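Local atomic coordinates of B-agarase (PDB entry 5Z6P), a protein that acts as a beta-agarase of glycoside hydrolase family 50, probably cleaving beta-galactosidic linkages in agar polysaccharides. Residues 667-672 / 698-703; 85-90 / 183-188; 443-448 / 498-503. One frame throughout, in Å; residues are numbered along the deposited sequence.

Interaction 1 of 3, residues 667-672 / 698-703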
loop_
_atom_site.group_PDB
_atom_site.type_symbol
_atom_site.label_atom_id
_atom_site.label_comp_id
_atom_site.label_asym_id
_atom_site.label_seq_id
_atom_site.Cartn_x
_atom_site.Cartn_y
_atom_site.Cartn_z
ATOM N N GLY A 667 7.708 -3.074 5.488
ATOM C CA GLY A 667 7.419 -1.697 5.853
ATOM C C GLY A 667 5.938 -1.374 5.995
ATOM O O GLY A 667 5.573 -0.481 6.740
ATOM N N GLU A 668 5.103 -2.107 5.267
ATOM C CA GLU A 668 3.674 -1.870 5.183
ATOM C C GLU A 668 2.917 -3.136 4.802
ATOM O O GLU A 668 3.357 -3.898 3.953
ATOM C CB GLU A 668 3.354 -0.798 4.142
ATOM C CG GLU A 668 3.893 0.588 4.438
ATOM C CD GLU A 668 3.710 1.544 3.278
ATOM O OE1 GLU A 668 2.786 1.336 2.484
ATOM O OE2 GLU A 668 4.510 2.481 3.163
ATOM N N PHE A 669 1.756 -3.316 5.429
ATOM C CA PHE A 669 0.744 -4.287 5.012
ATOM C C PHE A 669 -0.547 -3.918 5.727
ATOM O O PHE A 669 -0.513 -3.230 6.742
ATOM C CB PHE A 669 1.146 -5.734 5.342
ATOM C CG PHE A 669 1.107 -6.072 6.805
ATOM C CD1 PHE A 669 2.126 -5.684 7.651
ATOM C CD2 PHE A 669 0.068 -6.825 7.326
ATOM C CE1 PHE A 669 2.097 -6.006 9.001
ATOM C CE2 PHE A 669 0.018 -7.156 8.668
ATOM C CZ PHE A 669 1.030 -6.747 9.515
ATOM N N HIS A 670 -1.680 -4.377 5.218
ATOM C CA HIS A 670 -2.901 -4.196 5.990
ATOM C C HIS A 670 -4.041 -5.091 5.585
ATOM O O HIS A 670 -3.971 -5.823 4.599
ATOM C CB HIS A 670 -3.361 -2.715 5.952
ATOM C CG HIS A 670 -3.792 -2.214 4.605
ATOM N ND1 HIS A 670 -3.499 -0.941 4.163
ATOM C CD2 HIS A 670 -4.530 -2.788 3.630
ATOM C CE1 HIS A 670 -4.021 -0.764 2.964
ATOM N NE2 HIS A 670 -4.663 -1.864 2.623
ATOM N N PHE A 671 -5.103 -4.995 6.374
ATOM C CA PHE A 671 -6.354 -5.673 6.104
ATOM C C PHE A 671 -7.544 -4.762 6.459
ATOM O O PHE A 671 -7.595 -4.206 7.549
ATOM C CB PHE A 671 -6.405 -6.989 6.892
ATOM C CG PHE A 671 -5.314 -7.935 6.522
ATOM C CD1 PHE A 671 -5.382 -8.656 5.349
ATOM C CD2 PHE A 671 -4.191 -8.075 7.324
ATOM C CE1 PHE A 671 -4.364 -9.513 5.005
ATOM C CE2 PHE A 671 -3.180 -8.932 6.971
ATOM C CZ PHE A 671 -3.266 -9.648 5.817
ATOM N N GLY A 672 -8.468 -4.592 5.519
ATOM C CA GLY A 672 -9.681 -3.849 5.777
ATOM C C GLY A 672 -10.988 -4.574 5.489
ATOM O O GLY A 672 -11.008 -5.643 4.877
ATOM N N ARG A 698 -2.481 -14.190 10.549
ATOM C CA ARG A 698 -1.979 -15.073 9.510
ATOM C C ARG A 698 -0.793 -14.444 8.765
ATOM O O ARG A 698 0.206 -15.109 8.497
ATOM C CB ARG A 698 -3.084 -15.433 8.521
ATOM C CG ARG A 698 -4.054 -16.512 9.010
ATOM C CD ARG A 698 -5.030 -16.896 7.889
ATOM N NE ARG A 698 -6.403 -16.842 8.364
ATOM C CZ ARG A 698 -7.414 -16.321 7.689
ATOM N NH1 ARG A 698 -7.231 -15.813 6.480
ATOM N NH2 ARG A 698 -8.612 -16.316 8.228
ATOM N N TYR A 699 -0.912 -13.163 8.441
ATOM C CA TYR A 699 0.193 -12.437 7.827
ATOM C C TYR A 699 1.407 -12.522 8.719
ATOM O O TYR A 699 2.461 -12.935 8.275
ATOM C CB TYR A 699 -0.165 -10.967 7.565
ATOM C CG TYR A 699 0.855 -10.204 6.699
ATOM C CD1 TYR A 699 2.085 -9.795 7.205
ATOM C CD2 TYR A 699 0.557 -9.875 5.383
ATOM C CE1 TYR A 699 3.005 -9.070 6.396
ATOM C CE2 TYR A 699 1.472 -9.171 4.574
ATOM C CZ TYR A 699 2.678 -8.774 5.080
ATOM O OH TYR A 699 3.540 -8.076 4.256
ATOM N N MET A 700 1.261 -12.162 9.981
ATOM C CA MET A 700 2.424 -12.067 10.847
ATOM C C MET A 700 3.159 -13.385 11.075
ATOM O O MET A 700 4.383 -13.382 11.180
ATOM C CB MET A 700 2.040 -11.466 12.178
ATOM C CG MET A 700 1.790 -9.980 12.082
ATOM S SD MET A 700 3.219 -9.122 11.421
ATOM C CE MET A 700 4.406 -9.499 12.706
ATOM N N GLN A 701 2.424 -14.494 11.145
ATOM C CA GLN A 701 3.023 -15.806 11.387
ATOM C C GLN A 701 4.042 -16.086 10.306
ATOM O O GLN A 701 5.139 -16.591 10.529
ATOM C CB GLN A 701 1.951 -16.902 11.380
ATOM C CG GLN A 701 0.944 -16.825 12.494
ATOM C CD GLN A 701 -0.166 -17.860 12.362
ATOM O OE1 GLN A 701 -0.481 -18.316 11.267
ATOM N NE2 GLN A 701 -0.774 -18.219 13.485
ATOM N N THR A 702 3.611 -15.730 9.114
ATOM C CA THR A 702 4.336 -15.872 7.891
ATOM C C THR A 702 5.675 -15.087 7.883
ATOM O O THR A 702 6.691 -15.540 7.328
ATOM C CB THR A 702 3.358 -15.459 6.778
ATOM O OG1 THR A 702 2.970 -16.585 5.978
ATOM C CG2 THR A 702 3.823 -14.337 6.029
ATOM N N VAL A 703 5.704 -13.951 8.565
ATOM C CA VAL A 703 6.924 -13.153 8.637
ATOM C C VAL A 703 7.819 -13.693 9.746
ATOM O O VAL A 703 9.031 -13.820 9.567
ATOM C CB VAL A 703 6.614 -11.664 8.872
ATOM C CG1 VAL A 703 7.901 -10.837 8.957
ATOM C CG2 VAL A 703 5.682 -11.132 7.765
#
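The hydroxyl of Y699 is hydrogen-bonded to the backbone carbonyl of Y644, and on its way there one face of the phenol ring lies against the side chain of F669, with Y699 OH 3.5 Å from F669 CB. The two rings form an offset stack, their centroids 3.9 Å apart and their planes only 8° from parallel. Because F669 carries CG between its own backbone N and carbonyl carbon (chi1 71°), its CB also sits over the phenol face, and F669 CB meets Y699 CZ at 3.4 Å. The far end of the phenyl ring is taken up by M700: F669 CZ lies 3.8 Å from M700 SD, a Met-aromatic contact in which the sulfur approaches obliquely, 55° off the ring normal. F671, two residues along, touches the base of the tyrosine, with Y699 CB in the plane of its ring and 3.7 Å from F671 CE2.

This is the packing inside a beta-alpha-beta crossover. Helix 689-704 connects strand 664-668 to its parallel neighbour 709-714, as in the barrel catalytic domains of related glycosidases. The second strand adds Y714, whose ring meets F669 edge-to-face, while R692 from an earlier turn of the helix binds the carbonyl oxygen of F671.

Every touching side chain is buried, and across the two segments the contact rests on van der Waals packing, chiefly the F669-Y699 stack, between the loop just after strand 664-668 and the helix. The bond to Y644 satisfies the phenol oxygen inside this apolar layer and keeps the hydroxyl end of the stacked ring in place.

Interaction 2 of 3, residues 85-90 / 183-188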
loop_
_atom_site.group_PDB
_atom_site.type_symbol
_atom_site.label_atom_id
_atom_site.label_comp_id
_atom_site.label_asym_id
_atom_site.label_seq_id
_atom_site.Cartn_x
_atom_site.Cartn_y
_atom_site.Cartn_z
ATOM N N GLN A 85 -15.286 -14.206 -30.504
ATOM C CA GLN A 85 -15.293 -12.880 -31.095
ATOM C C GLN A 85 -15.612 -11.869 -29.996
ATOM O O GLN A 85 -16.526 -12.091 -29.204
ATOM C CB GLN A 85 -16.316 -12.795 -32.230
ATOM C CG GLN A 85 -16.041 -13.738 -33.409
ATOM C CD GLN A 85 -14.787 -13.383 -34.197
ATOM O OE1 GLN A 85 -13.723 -13.964 -33.991
ATOM N NE2 GLN A 85 -14.917 -12.437 -35.118
ATOM N N ASN A 86 -14.853 -10.776 -29.948
ATOM C CA ASN A 86 -15.014 -9.741 -28.929
ATOM C C ASN A 86 -16.462 -9.382 -28.647
ATOM O O ASN A 86 -17.290 -9.355 -29.556
ATOM C CB ASN A 86 -14.273 -8.470 -29.341
ATOM C CG ASN A 86 -12.774 -8.603 -29.216
ATOM O OD1 ASN A 86 -12.269 -9.565 -28.642
ATOM N ND2 ASN A 86 -12.049 -7.632 -29.755
ATOM N N TRP A 87 -16.767 -9.122 -27.382
ATOM C CA TRP A 87 -18.087 -8.639 -27.004
ATOM C C TRP A 87 -18.236 -7.176 -27.375
ATOM O O TRP A 87 -17.313 -6.395 -27.176
ATOM C CB TRP A 87 -18.327 -8.794 -25.503
ATOM C CG TRP A 87 -18.640 -10.172 -25.018
ATOM C CD1 TRP A 87 -19.624 -10.994 -25.463
ATOM C CD2 TRP A 87 -17.991 -10.866 -23.945
ATOM N NE1 TRP A 87 -19.616 -12.166 -24.754
ATOM C CE2 TRP A 87 -18.624 -12.109 -23.809
ATOM C CE3 TRP A 87 -16.931 -10.553 -23.089
ATOM C CZ2 TRP A 87 -18.233 -13.044 -22.860
ATOM C CZ3 TRP A 87 -16.543 -11.484 -22.147
ATOM C CH2 TRP A 87 -17.190 -12.712 -22.040
ATOM N N ASP A 88 -19.396 -6.814 -27.914
ATOM C CA ASP A 88 -19.755 -5.421 -28.116
ATOM C C ASP A 88 -20.844 -5.087 -27.117
ATOM O O ASP A 88 -21.990 -5.500 -27.282
ATOM C CB ASP A 88 -20.233 -5.156 -29.547
ATOM C CG ASP A 88 -20.569 -3.682 -29.792
ATOM O OD1 ASP A 88 -20.153 -2.824 -28.987
ATOM O OD2 ASP A 88 -21.249 -3.373 -30.793
ATOM N N TRP A 89 -20.474 -4.357 -26.071
ATOM C CA TRP A 89 -21.396 -4.032 -24.990
ATOM C C TRP A 89 -21.657 -2.527 -24.884
ATOM O O TRP A 89 -22.181 -2.052 -23.875
ATOM C CB TRP A 89 -20.851 -4.560 -23.657
ATOM C CG TRP A 89 -20.905 -6.055 -23.527
ATOM C CD1 TRP A 89 -21.536 -6.921 -24.357
ATOM C CD2 TRP A 89 -20.300 -6.855 -22.500
ATOM N NE1 TRP A 89 -21.366 -8.210 -23.919
ATOM C CE2 TRP A 89 -20.606 -8.196 -22.783
ATOM C CE3 TRP A 89 -19.529 -6.565 -21.374
ATOM C CZ2 TRP A 89 -20.169 -9.244 -21.983
ATOM C CZ3 TRP A 89 -19.094 -7.606 -20.586
ATOM C CH2 TRP A 89 -19.418 -8.930 -20.891
ATOM N N SER A 90 -21.299 -1.785 -25.929
ATOM C CA SER A 90 -21.397 -0.322 -25.922
ATOM C C SER A 90 -22.796 0.186 -26.276
ATOM O O SER A 90 -23.053 1.386 -26.255
ATOM C CB SER A 90 -20.376 0.277 -26.891
ATOM O OG SER A 90 -20.585 -0.203 -28.208
ATOM N N SER A 183 -16.808 -1.578 -26.838
ATOM C CA SER A 183 -17.209 -2.092 -28.137
ATOM C C SER A 183 -16.387 -3.317 -28.523
ATOM O O SER A 183 -16.734 -4.042 -29.448
ATOM C CB SER A 183 -17.059 -1.004 -29.203
ATOM O OG SER A 183 -15.701 -0.595 -29.318
ATOM N N ALA A 184 -15.289 -3.530 -27.813
ATOM C CA ALA A 184 -14.363 -4.609 -28.132
ATOM C C ALA A 184 -13.761 -5.207 -26.865
ATOM O O ALA A 184 -12.575 -5.042 -26.588
ATOM C CB ALA A 184 -13.265 -4.108 -29.056
ATOM N N ILE A 185 -14.595 -5.903 -26.102
ATOM C CA ILE A 185 -14.167 -6.545 -24.863
ATOM C C ILE A 185 -13.709 -7.977 -25.156
ATOM O O ILE A 185 -14.482 -8.788 -25.652
ATOM C CB ILE A 185 -15.300 -6.525 -23.826
ATOM C CG1 ILE A 185 -15.629 -5.066 -23.472
ATOM C CG2 ILE A 185 -14.916 -7.329 -22.599
ATOM C CD1 ILE A 185 -16.706 -4.891 -22.454
ATOM N N SER A 186 -12.445 -8.270 -24.865
ATOM C CA SER A 186 -11.826 -9.513 -25.317
ATOM C C SER A 186 -11.622 -10.589 -24.239
ATOM O O SER A 186 -11.438 -11.754 -24.567
ATOM C CB SER A 186 -10.476 -9.206 -25.968
ATOM O OG SER A 186 -9.586 -8.618 -25.043
ATOM N N LYS A 187 -11.651 -10.214 -22.969
ATOM C CA LYS A 187 -11.381 -11.176 -21.909
ATOM C C LYS A 187 -11.822 -10.675 -20.539
ATOM O O LYS A 187 -11.692 -9.497 -20.234
ATOM C CB LYS A 187 -9.889 -11.507 -21.863
ATOM C CG LYS A 187 -9.504 -12.490 -20.770
ATOM C CD LYS A 187 -8.021 -12.420 -20.423
ATOM C CE LYS A 187 -7.159 -13.102 -21.464
ATOM N NZ LYS A 187 -5.725 -13.100 -21.041
ATOM N N ILE A 188 -12.338 -11.580 -19.715
ATOM C CA ILE A 188 -12.540 -11.297 -18.310
ATOM C C ILE A 188 -11.736 -12.289 -17.476
ATOM O O ILE A 188 -11.752 -13.485 -17.747
ATOM C CB ILE A 188 -14.023 -11.359 -17.935
ATOM C CG1 ILE A 188 -14.781 -10.243 -18.661
ATOM C CG2 ILE A 188 -14.191 -11.224 -16.438
ATOM C CD1 ILE A 188 -16.278 -10.341 -18.572
#
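Two tryptophans from one short loop, W87 and W89, close on the same pair of isoleucines, I185 and I188, while the loop backbone makes just a single beta bridge to their strand. The indoles overlap only partly, W89 CZ2 lying over one face of W87 near its rim and W87 CB over a face of W89. I185 serves both by branching. Its CG2 comes in the plane of the W87 indole, at the edge, with W87 CE3 3.8 Å from I185 CG2. The other branch runs out fully extended (chi2 -179°) and sets I185 CD1 3.5 Å from W89 CE3. Further along the strand, I188 CD1 approaches W87 CZ3 obliquely at 3.8 Å and also comes obliquely to W89 CH2.

The bridge pairs W87 with I185 as an antiparallel hydrogen-bonded pair: W87 N gives to I185 O at 2.9 Å, and I185 N gives to W87 O at 3.0 Å, the latter nearly straight (170°). All of this belongs to the CBM-like, beta-rich N-terminal region, where strand 185-193 runs antiparallel to both 76-81 and 109-117. Just past the bridge the strand carries a classic beta bulge, two residues, S186 and K187, standing opposite the single F116 of strand 109-117. Here N86 reaches across, its OD1 3.2 Å from S186 CB.

At the other end D88 swings its carboxylate anti to its backbone N (chi1 -178°), which places D88 OD1 3.2 Å from S183 CA. The same oxygen accepts the hydroxyl of S90 through its syn lone pair, with S90 OG and D88 OD1 2.8 Å apart, and S90 N adds a weak bond to it. S183 in turn is tied by its backbone N to the carboxylate of D181.

Interaction 3 of 3, residues 443-448 / 498-503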
loop_
_atom_site.group_PDB
_atom_site.type_symbol
_atom_site.label_atom_id
_atom_site.label_comp_id
_atom_site.label_asym_id
_atom_site.label_seq_id
_atom_site.Cartn_x
_atom_site.Cartn_y
_atom_site.Cartn_z
ATOM N N ASP A 443 11.792 11.348 21.684
ATOM C CA ASP A 443 12.461 11.333 22.992
ATOM C C ASP A 443 11.640 10.622 24.074
ATOM O O ASP A 443 11.771 10.932 25.259
ATOM C CB ASP A 443 12.812 12.763 23.451
ATOM C CG ASP A 443 11.590 13.640 23.692
ATOM O OD1 ASP A 443 10.450 13.132 23.757
ATOM O OD2 ASP A 443 11.772 14.865 23.832
ATOM N N ASN A 444 10.814 9.662 23.679
ATOM C CA ASN A 444 9.829 9.108 24.604
ATOM C C ASN A 444 10.454 8.162 25.625
ATOM O O ASN A 444 9.945 8.031 26.741
ATOM C CB ASN A 444 8.708 8.405 23.841
ATOM C CG ASN A 444 9.085 7.010 23.377
ATOM O OD1 ASN A 444 9.048 6.054 24.155
ATOM N ND2 ASN A 444 9.426 6.877 22.093
ATOM N N GLN A 445 11.547 7.509 25.232
ATOM C CA GLN A 445 12.314 6.625 26.112
ATOM C C GLN A 445 11.486 5.531 26.803
ATOM O O GLN A 445 11.740 5.179 27.941
ATOM C CB GLN A 445 13.056 7.464 27.161
ATOM C CG GLN A 445 13.761 8.679 26.547
ATOM C CD GLN A 445 15.058 9.040 27.235
ATOM O OE1 GLN A 445 15.127 9.113 28.454
ATOM N NE2 GLN A 445 16.102 9.265 26.443
ATOM N N ARG A 446 10.508 4.988 26.096
ATOM C CA ARG A 446 9.742 3.861 26.596
ATOM C C ARG A 446 9.570 2.796 25.504
ATOM O O ARG A 446 9.392 1.614 25.790
ATOM C CB ARG A 446 8.377 4.326 27.104
ATOM C CG ARG A 446 8.399 5.205 28.356
ATOM C CD ARG A 446 6.994 5.787 28.634
ATOM N NE ARG A 446 6.001 4.733 28.791
ATOM C CZ ARG A 446 4.710 4.857 28.500
ATOM N NH1 ARG A 446 4.230 5.993 28.009
ATOM N NH2 ARG A 446 3.898 3.830 28.682
ATOM N N ILE A 447 9.632 3.227 24.247
ATOM C CA ILE A 447 9.465 2.320 23.116
ATOM C C ILE A 447 10.336 2.749 21.929
ATOM O O ILE A 447 10.382 3.924 21.604
ATOM C CB ILE A 447 7.971 2.247 22.687
ATOM C CG1 ILE A 447 7.782 1.232 21.561
ATOM C CG2 ILE A 447 7.430 3.638 22.313
ATOM C CD1 ILE A 447 6.344 0.774 21.375
ATOM N N PRO A 448 11.056 1.792 21.303
ATOM C CA PRO A 448 11.886 2.117 20.135
ATOM C C PRO A 448 11.047 2.647 18.970
ATOM O O PRO A 448 9.845 2.397 18.909
ATOM C CB PRO A 448 12.529 0.788 19.772
ATOM C CG PRO A 448 12.473 -0.031 21.052
ATOM C CD PRO A 448 11.205 0.385 21.710
ATOM N N THR A 498 19.858 9.150 19.450
ATOM C CA THR A 498 19.333 8.252 20.490
ATOM C C THR A 498 19.377 6.770 20.090
ATOM O O THR A 498 19.045 6.401 18.976
ATOM C CB THR A 498 17.865 8.619 20.907
ATOM O OG1 THR A 498 17.475 7.812 22.026
ATOM C CG2 THR A 498 16.872 8.403 19.778
ATOM N N PRO A 499 19.786 5.903 21.027
ATOM C CA PRO A 499 19.787 4.461 20.770
ATOM C C PRO A 499 18.377 3.890 20.616
ATOM O O PRO A 499 18.238 2.780 20.126
ATOM C CB PRO A 499 20.476 3.883 22.006
ATOM C CG PRO A 499 20.214 4.896 23.055
ATOM C CD PRO A 499 20.291 6.221 22.370
ATOM N N TRP A 500 17.360 4.647 21.015
ATOM C CA TRP A 500 15.968 4.230 20.845
ATOM C C TRP A 500 15.522 4.222 19.379
ATOM O O TRP A 500 14.468 3.684 19.051
ATOM C CB TRP A 500 15.026 5.145 21.643
ATOM C CG TRP A 500 15.060 4.935 23.136
ATOM C CD1 TRP A 500 15.781 5.647 24.045
ATOM C CD2 TRP A 500 14.333 3.956 23.879
ATOM N NE1 TRP A 500 15.548 5.172 25.312
ATOM C CE2 TRP A 500 14.660 4.134 25.237
ATOM C CE3 TRP A 500 13.438 2.945 23.531
ATOM C CZ2 TRP A 500 14.119 3.334 26.250
ATOM C CZ3 TRP A 500 12.904 2.150 24.538
ATOM C CH2 TRP A 500 13.243 2.355 25.882
ATOM N N CYS A 501 16.308 4.841 18.499
ATOM C CA CYS A 501 16.003 4.796 17.072
ATOM C C CYS A 501 16.515 3.511 16.471
ATOM O O CYS A 501 17.714 3.324 16.371
ATOM C CB CYS A 501 16.616 5.980 16.314
ATOM S SG CYS A 501 16.245 5.903 14.539
ATOM N N VAL A 502 15.612 2.639 16.048
ATOM C CA VAL A 502 16.013 1.339 15.531
ATOM C C VAL A 502 16.767 1.472 14.215
ATOM O O VAL A 502 17.779 0.807 13.998
ATOM C CB VAL A 502 14.807 0.405 15.313
ATOM C CG1 VAL A 502 15.282 -0.895 14.726
ATOM C CG2 VAL A 502 14.083 0.153 16.640
ATOM N N GLY A 503 16.259 2.343 13.346
ATOM C CA GLY A 503 16.861 2.551 12.049
ATOM C C GLY A 503 16.168 3.645 11.262
ATOM O O GLY A 503 15.145 4.167 11.675
HETATM O O HOH W 1 16.065 9.253 23.684
#
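The loop whose Q445 and R446 lie over the indole of W500 is shaped by an Asx turn at N444; W500 is the third residue of the type I turn T498-C501 that leads into strand 501-506. The loop in turn leads into strand 449-453, the parallel neighbour of 501-506. With helix 478-495 between them, the two strands make a beta-alpha-beta unit, consistent with the barrel expected of this family. So the contact sits where both strands start.

N444 OD1 accepts two backbone amides, R446 N at 2.7 Å and I447 N at 2.9 Å. The I447 amide arrives on a lone pair in the carbonyl plane, the R446 amide from 40° above it. N444 ND2 returns a bond to I447 O at 3.1 Å, and that oxygen lies nearly in the amide plane of N444. W500 holds CG anti to its carbonyl carbon (chi1 -73°), carrying the indole out to the loop. The main chain of Q445 and R446 spreads over one face of it: Q445 CA makes a CH-pi contact 3.8 Å from the centroid of the five-membered ring, 23° off the normal, and R446 N rides over the same face. P448 takes the edge instead, with its CD 3.7 Å from W500 CZ3, while P448 CB packs 3.6 Å from V502 CG2. The ring of F266 also meets the indole.

At the exposed margin a water bridges the segments, accepting from Q445 NE2 at 2.8 Å and hydrogen-bonding to T498 OG1. The guanidinium of R446 forms a salt bridge with D423 of helix 413-428.

The asparagine thus satisfies two main-chain amides and one carbonyl within the loop itself, consistent with a backbone lying on an aromatic face that gives it no conventional hydrogen-bond partner.

Overall arrangement
Starting from the N terminus, interaction 2 comes first: it brings 85-90 back against 183-188 across 92 residues that contain strands but no helix, tying the loop after strand 76-81 to the start of strand 185-193 within the CBM-like region. Interaction 3 follows, closing 49 residues between 448 and 498 around helix 478-495 where two parallel strands begin. Interaction 1 is the shortest closure, 25 residues, and packs helix 689-704 on the chain just after strand 664-668. Each loop closes before the next opens, so none nests or crosses. Interactions 1 and 3, centres about 24 Å apart, both lie in what is probably the barrel; interactions 2 and 3 lie on opposite sides of the chain's centre.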